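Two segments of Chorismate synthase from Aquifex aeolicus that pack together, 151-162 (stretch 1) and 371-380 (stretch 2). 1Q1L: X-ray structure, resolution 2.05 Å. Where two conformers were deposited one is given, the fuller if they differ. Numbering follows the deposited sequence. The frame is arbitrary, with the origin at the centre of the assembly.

Stretch 1 (151-162) VCKKFLSEFGIK
Stretch 2, residues 371-380: LADALLEKLG

Two helical segments, more than 200 residues apart in sequence, cross with their N-to-C directions 49° apart and their axes 9.7 Å apart at closest approach. Stretch 1 enters as a helix already under way at Val151; stretch 2 is helical from Leu371 through Leu379, likewise continuing an earlier run. The register is set where the backbones draw nearest, Cys152 CA to Ala372 CA at 5.8 Å. Two small side chains meet here: both CA-to-CB bonds point toward the partner, and Cys152 CB meets Ala372 CB at 3.8 Å, the cysteine at chi1 m.

Ala372 is the hollow of stretch 2, and larger neighbours fill the space around its methyl. Phe155 (chi1 t, chi2 68°) brings its ring up to the helix, with CD2 3.8 Å from Ala372 CB and CZ 3.5 Å from Leu376 CD2, one helical turn further on. Leu376 (m, t) starts sideways, but its end comes nearer and meets the ring. Leu156 (m, t) also starts sideways and reaches in: its CD2 lies 3.8 Å from Ala372 CA, and its CD1 is 4.0 Å from CB of Leu371 (m, t).

The answering bump is Leu375, at chi1 t and chi2 p. Its CD2 enters a pocket built by four residues of stretch 1, lying 4.3 Å from Phe155 CE2, 4.1 Å from Leu156 CD2, 3.8 Å from Phe159 CD1 and 4.0 Å from Ile161 CD1. Against Phe159 (m, chi2 86°) the methyl sits over one ring face, Leu375 CD2 being 4.0 Å from the ring centroid and 18° off the normal, a CH-pi contact. Further along, Phe159 CE2 touches Leu379 CD2 at 4.3 Å.

A turn completes this pocket. Ser157 to Gly160 form a type I beta turn, with Gly160 N hydrogen-bonded to Ser157 O at 2.9 Å; Leu156 O accepts from both Phe159 N (3.0 Å) and Ile161 N (3.1 Å). Gly160, at phi/psi 80/9, suits glycine because a CB would jam against the preceding carbonyl O. The chain then extends at Ile161 (-84/120), whose CA-to-CB bond points toward stretch 2 (rotamer m, t).

Stretch 2 stays regular, with hydrogen bonds from Leu375 N to Leu371 O at 2.8 Å and Leu376 N to Ala372 O at 3.0 Å, until Gly380 leaves the helix with positive phi (74/-162).

No hydrogen bond crosses the contact, which buries 399 Å² summed over both sides. The rule is shape: alanine at the close approach, aromatic and branched side chains around it, and one leucine methyl in a shared pocket.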

ATOM      1  N   VAL A 151      -9.141   6.903  19.244  1.00 26.07           N
ATOM      2  CA  VAL A 151     -10.309   6.616  18.418  1.00 24.23           C
ATOM      3  C   VAL A 151     -10.428   5.106  18.222  1.00 24.74           C
ATOM      4  O   VAL A 151     -11.514   4.534  18.318  1.00 25.97           O
ATOM      5  CB  VAL A 151     -10.197   7.314  17.027  1.00 23.35           C
ATOM      6  CG1 VAL A 151     -11.424   7.009  16.181  1.00 21.85           C
ATOM      7  CG2 VAL A 151     -10.060   8.819  17.220  1.00 23.41           C
ATOM      8  N   CYS A 152      -9.301   4.459  17.960  1.00 25.03           N
ATOM      9  CA  CYS A 152      -9.300   3.018  17.751  1.00 26.54           C
ATOM     10  C   CYS A 152      -9.726   2.275  19.010  1.00 25.28           C
ATOM     11  O   CYS A 152     -10.409   1.254  18.931  1.00 26.64           O
ATOM     12  CB  CYS A 152      -7.919   2.567  17.289  1.00 26.79           C
ATOM     13  SG  CYS A 152      -7.480   3.291  15.692  1.00 31.91           S
ATOM     14  N   LYS A 153      -9.336   2.789  20.173  1.00 28.07           N
ATOM     15  CA  LYS A 153      -9.736   2.162  21.431  1.00 28.73           C
ATOM     16  C   LYS A 153     -11.250   2.245  21.578  1.00 29.58           C
ATOM     17  O   LYS A 153     -11.896   1.276  21.965  1.00 30.34           O
ATOM     18  CB  LYS A 153      -9.097   2.861  22.630  1.00 31.32           C
ATOM     19  CG  LYS A 153      -7.632   2.557  22.865  1.00 33.39           C
ATOM     20  CD  LYS A 153      -7.200   3.135  24.208  1.00 31.89           C
ATOM     21  CE  LYS A 153      -5.741   2.850  24.508  1.00 36.52           C
ATOM     22  NZ  LYS A 153      -5.339   3.426  25.822  1.00 37.89           N
ATOM     23  N   LYS A 154     -11.822   3.411  21.287  1.00 30.28           N
ATOM     24  CA  LYS A 154     -13.270   3.564  21.395  1.00 29.85           C
ATOM     25  C   LYS A 154     -13.937   2.534  20.491  1.00 29.51           C
ATOM     26  O   LYS A 154     -14.892   1.861  20.884  1.00 30.23           O
ATOM     27  CB  LYS A 154     -13.701   4.976  20.987  1.00 30.69           C
ATOM     28  CG  LYS A 154     -15.194   5.229  21.178  1.00 33.54           C
ATOM     29  CD  LYS A 154     -15.618   4.924  22.621  1.00 34.47           C
ATOM     30  CE  LYS A 154     -17.135   4.967  22.790  1.00 35.41           C
ATOM     31  NZ  LYS A 154     -17.694   6.318  22.508  1.00 35.37           N
ATOM     32  N   PHE A 155     -13.421   2.407  19.275  1.00 29.05           N
ATOM     33  CA  PHE A 155     -13.955   1.439  18.322  1.00 29.67           C
ATOM     34  C   PHE A 155     -13.911   0.014  18.896  1.00 28.31           C
ATOM     35  O   PHE A 155     -14.901  -0.717  18.856  1.00 28.14           O
ATOM     36  CB  PHE A 155     -13.151   1.497  17.015  1.00 28.62           C
ATOM     37  CG  PHE A 155     -13.487   0.393  16.051  1.00 29.86           C
ATOM     38  CD1 PHE A 155     -14.731   0.349  15.422  1.00 27.74           C
ATOM     39  CD2 PHE A 155     -12.572  -0.628  15.805  1.00 28.20           C
ATOM     40  CE1 PHE A 155     -15.057  -0.702  14.563  1.00 31.10           C
ATOM     41  CE2 PHE A 155     -12.887  -1.680  14.950  1.00 29.70           C
ATOM     42  CZ  PHE A 155     -14.134  -1.720  14.327  1.00 27.03           C
ATOM     43  N   LEU A 156     -12.760  -0.365  19.441  1.00 28.77           N
ATOM     44  CA  LEU A 156     -12.563  -1.700  20.006  1.00 29.48           C
ATOM     45  C   LEU A 156     -13.442  -2.007  21.209  1.00 31.47           C
ATOM     46  O   LEU A 156     -13.879  -3.146  21.397  1.00 29.01           O
ATOM     47  CB  LEU A 156     -11.105  -1.889  20.421  1.00 25.83           C
ATOM     48  CG  LEU A 156     -10.055  -2.041  19.327  1.00 28.22           C
ATOM     49  CD1 LEU A 156      -8.672  -2.085  19.962  1.00 24.64           C
ATOM     50  CD2 LEU A 156     -10.325  -3.307  18.527  1.00 27.21           C
ATOM     51  N   SER A 157     -13.681  -0.996  22.037  1.00 30.83           N
ATOM     52  CA  SER A 157     -14.505  -1.179  23.221  1.00 30.97           C
ATOM     53  C   SER A 157     -15.937  -1.554  22.862  1.00 30.53           C
ATOM     54  O   SER A 157     -16.634  -2.171  23.666  1.00 31.52           O
ATOM     55  CB  SER A 157     -14.491   0.091  24.079  1.00 32.37           C
ATOM     56  OG  SER A 157     -14.992   1.199  23.359  1.00 34.48           O
ATOM     57  N   GLU A 158     -16.379  -1.192  21.661  1.00 28.90           N
ATOM     58  CA  GLU A 158     -17.738  -1.514  21.232  1.00 28.76           C
ATOM     59  C   GLU A 158     -17.892  -3.023  21.102  1.00 30.95           C
ATOM     60  O   GLU A 158     -19.012  -3.546  21.083  1.00 31.50           O
ATOM     61  CB  GLU A 158     -18.058  -0.868  19.877  1.00 31.07           C
ATOM     62  CG  GLU A 158     -18.057   0.652  19.867  1.00 35.11           C
ATOM     63  CD  GLU A 158     -19.133   1.252  20.753  1.00 39.16           C
ATOM     64  OE1 GLU A 158     -20.281   0.756  20.725  1.00 41.83           O
ATOM     65  OE2 GLU A 158     -18.835   2.228  21.469  1.00 43.78           O
ATOM     66  N   PHE A 159     -16.767  -3.723  20.990  1.00 30.36           N
ATOM     67  CA  PHE A 159     -16.803  -5.174  20.867  1.00 32.30           C
ATOM     68  C   PHE A 159     -16.355  -5.810  22.177  1.00 32.87           C
ATOM     69  O   PHE A 159     -16.125  -7.010  22.242  1.00 31.47           O
ATOM     70  CB  PHE A 159     -15.893  -5.642  19.731  1.00 32.39           C
ATOM     71  CG  PHE A 159     -16.172  -4.970  18.419  1.00 34.69           C
ATOM     72  CD1 PHE A 159     -15.579  -3.753  18.108  1.00 33.45           C
ATOM     73  CD2 PHE A 159     -17.068  -5.531  17.513  1.00 34.20           C
ATOM     74  CE1 PHE A 159     -15.875  -3.099  16.911  1.00 33.95           C
ATOM     75  CE2 PHE A 159     -17.373  -4.889  16.317  1.00 35.40           C
ATOM     76  CZ  PHE A 159     -16.774  -3.668  16.015  1.00 34.34           C
ATOM     77  N   GLY A 160     -16.227  -4.992  23.216  1.00 33.51           N
ATOM     78  CA  GLY A 160     -15.808  -5.506  24.508  1.00 33.90           C
ATOM     79  C   GLY A 160     -14.312  -5.720  24.626  1.00 35.20           C
ATOM     80  O   GLY A 160     -13.838  -6.295  25.613  1.00 34.89           O
ATOM     81  N   ILE A 161     -13.565  -5.248  23.630  1.00 33.32           N
ATOM     82  CA  ILE A 161     -12.110  -5.394  23.622  1.00 32.54           C
ATOM     83  C   ILE A 161     -11.473  -4.268  24.437  1.00 34.34           C
ATOM     84  O   ILE A 161     -11.645  -3.085  24.141  1.00 34.58           O
ATOM     85  CB  ILE A 161     -11.565  -5.417  22.165  1.00 32.14           C
ATOM     86  CG1 ILE A 161     -12.007  -6.721  21.477  1.00 31.08           C
ATOM     87  CG2 ILE A 161     -10.048  -5.279  22.160  1.00 30.52           C
ATOM     88  CD1 ILE A 161     -11.691  -6.799  19.991  1.00 30.24           C
ATOM     89  N   LYS A 162     -10.743  -4.654  25.477  0.50 32.87           N
ATOM     90  CA  LYS A 162     -10.058  -3.649  26.403  0.50 32.88           C
ATOM     91  C   LYS A 162      -8.433  -3.692  26.260  0.50 32.99           C
ATOM     92  O   LYS A 162      -7.778  -4.829  26.223  0.50 32.44           O
ATOM     93  CB  LYS A 162     -10.528  -3.924  28.030  0.50 36.65           C
ATOM     94  CG  LYS A 162     -12.343  -3.955  28.297  0.50 41.73           C
ATOM     95  CD  LYS A 162     -12.783  -4.488  30.009  0.50 43.93           C
ATOM     96  CE  LYS A 162     -14.596  -4.784  30.192  0.50 47.26           C
ATOM     97  NZ  LYS A 162     -15.206  -5.914  29.054  0.50 52.35           N
ATOM     98  N   LEU A 371      -4.825  -3.636  16.387  1.00 24.91           N
ATOM     99  CA  LEU A 371      -5.964  -4.510  16.605  1.00 24.82           C
ATOM    100  C   LEU A 371      -7.224  -4.032  15.910  1.00 26.11           C
ATOM    101  O   LEU A 371      -7.974  -4.851  15.376  1.00 26.35           O
ATOM    102  CB  LEU A 371      -6.216  -4.696  18.101  1.00 26.22           C
ATOM    103  CG  LEU A 371      -5.065  -5.404  18.837  1.00 27.44           C
ATOM    104  CD1 LEU A 371      -5.473  -5.694  20.275  1.00 26.55           C
ATOM    105  CD2 LEU A 371      -4.725  -6.714  18.130  1.00 29.06           C
ATOM    106  N   ALA A 372      -7.465  -2.722  15.920  1.00 23.91           N
ATOM    107  CA  ALA A 372      -8.646  -2.173  15.260  1.00 26.25           C
ATOM    108  C   ALA A 372      -8.514  -2.461  13.771  1.00 26.25           C
ATOM    109  O   ALA A 372      -9.478  -2.853  13.109  1.00 28.75           O
ATOM    110  CB  ALA A 372      -8.747  -0.657  15.503  1.00 25.20           C
ATOM    111  N   ASP A 373      -7.309  -2.262  13.251  1.00 27.53           N
ATOM    112  CA  ASP A 373      -7.026  -2.517  11.845  1.00 25.91           C
ATOM    113  C   ASP A 373      -7.287  -3.991  11.503  1.00 26.48           C
ATOM    114  O   ASP A 373      -7.983  -4.309  10.531  1.00 24.46           O
ATOM    115  CB  ASP A 373      -5.568  -2.169  11.544  1.00 28.69           C
ATOM    116  CG  ASP A 373      -5.214  -2.362  10.082  1.00 34.12           C
ATOM    117  OD1 ASP A 373      -5.857  -1.708   9.236  1.00 32.89           O
ATOM    118  OD2 ASP A 373      -4.301  -3.163   9.780  1.00 33.22           O
ATOM    119  N   ALA A 374      -6.729  -4.884  12.314  1.00 24.16           N
ATOM    120  CA  ALA A 374      -6.881  -6.323  12.103  1.00 24.48           C
ATOM    121  C   ALA A 374      -8.324  -6.790  12.269  1.00 25.48           C
ATOM    122  O   ALA A 374      -8.742  -7.749  11.632  1.00 24.09           O
ATOM    123  CB  ALA A 374      -5.981  -7.087  13.069  1.00 25.55           C
ATOM    124  N   LEU A 375      -9.081  -6.127  13.137  1.00 24.21           N
ATOM    125  CA  LEU A 375     -10.463  -6.516  13.342  1.00 25.09           C
ATOM    126  C   LEU A 375     -11.282  -6.096  12.121  1.00 27.68           C
ATOM    127  O   LEU A 375     -12.096  -6.866  11.618  1.00 28.76           O
ATOM    128  CB  LEU A 375     -11.020  -5.877  14.613  1.00 24.01           C
ATOM    129  CG  LEU A 375     -12.414  -6.365  15.023  1.00 26.23           C
ATOM    130  CD1 LEU A 375     -12.417  -7.879  15.157  1.00 25.58           C
ATOM    131  CD2 LEU A 375     -12.822  -5.709  16.335  1.00 25.05           C
ATOM    132  N   LEU A 376     -11.048  -4.883  11.632  1.00 27.70           N
ATOM    133  CA  LEU A 376     -11.771  -4.397  10.461  1.00 29.99           C
ATOM    134  C   LEU A 376     -11.413  -5.211   9.223  1.00 30.02           C
ATOM    135  O   LEU A 376     -12.252  -5.412   8.348  1.00 31.31           O
ATOM    136  CB  LEU A 376     -11.466  -2.915  10.235  1.00 29.79           C
ATOM    137  CG  LEU A 376     -12.176  -1.980  11.217  1.00 28.75           C
ATOM    138  CD1 LEU A 376     -11.574  -0.578  11.137  1.00 26.87           C
ATOM    139  CD2 LEU A 376     -13.674  -1.957  10.896  1.00 29.73           C
ATOM    140  N   GLU A 377     -10.171  -5.688   9.163  1.00 31.80           N
ATOM    141  CA  GLU A 377      -9.687  -6.508   8.051  1.00 33.01           C
ATOM    142  C   GLU A 377     -10.475  -7.814   7.987  1.00 33.46           C
ATOM    143  O   GLU A 377     -10.809  -8.309   6.911  1.00 33.80           O
ATOM    144  CB  GLU A 377      -8.198  -6.826   8.253  1.00 35.40           C
ATOM    145  CG  GLU A 377      -7.582  -7.734   7.207  1.00 36.78           C
ATOM    146  CD  GLU A 377      -6.163  -8.170   7.564  1.00 42.37           C
ATOM    147  OE1 GLU A 377      -5.472  -8.730   6.685  1.00 44.36           O
ATOM    148  OE2 GLU A 377      -5.734  -7.963   8.723  1.00 41.40           O
ATOM    149  N   LYS A 378     -10.764  -8.370   9.159  1.00 33.02           N
ATOM    150  CA  LYS A 378     -11.506  -9.619   9.263  1.00 32.37           C
ATOM    151  C   LYS A 378     -13.007  -9.429   9.033  1.00 32.02           C
ATOM    152  O   LYS A 378     -13.642 -10.205   8.320  1.00 28.91           O
ATOM    153  CB  LYS A 378     -11.283 -10.231  10.651  1.00 31.92           C
ATOM    154  CG  LYS A 378     -12.131 -11.455  10.957  1.00 36.16           C
ATOM    155  CD  LYS A 378     -11.784 -12.626  10.054  1.00 34.24           C
ATOM    156  CE  LYS A 378     -12.557 -13.866  10.466  1.00 40.02           C
ATOM    157  NZ  LYS A 378     -12.258 -15.046   9.606  1.00 38.30           N
ATOM    158  N   LEU A 379     -13.559  -8.385   9.641  1.00 30.39           N
ATOM    159  CA  LEU A 379     -14.984  -8.096   9.556  1.00 32.41           C
ATOM    160  C   LEU A 379     -15.464  -7.265   8.365  1.00 32.80           C
ATOM    161  O   LEU A 379     -16.532  -7.527   7.833  1.00 35.49           O
ATOM    162  CB  LEU A 379     -15.429  -7.416  10.854  1.00 31.06           C
ATOM    163  CG  LEU A 379     -15.913  -8.273  12.039  1.00 34.08           C
ATOM    164  CD1 LEU A 379     -15.252  -9.634  12.060  1.00 31.63           C
ATOM    165  CD2 LEU A 379     -15.651  -7.507  13.325  1.00 32.55           C
ATOM    166  N   GLY A 380     -14.680  -6.276   7.947  1.00 33.83           N
ATOM    167  CA  GLY A 380     -15.108  -5.411   6.861  1.00 34.39           C
ATOM    168  C   GLY A 380     -16.177  -4.504   7.455  1.00 37.82           C
ATOM    169  O   GLY A 380     -16.243  -4.373   8.678  1.00 37.71           O
TER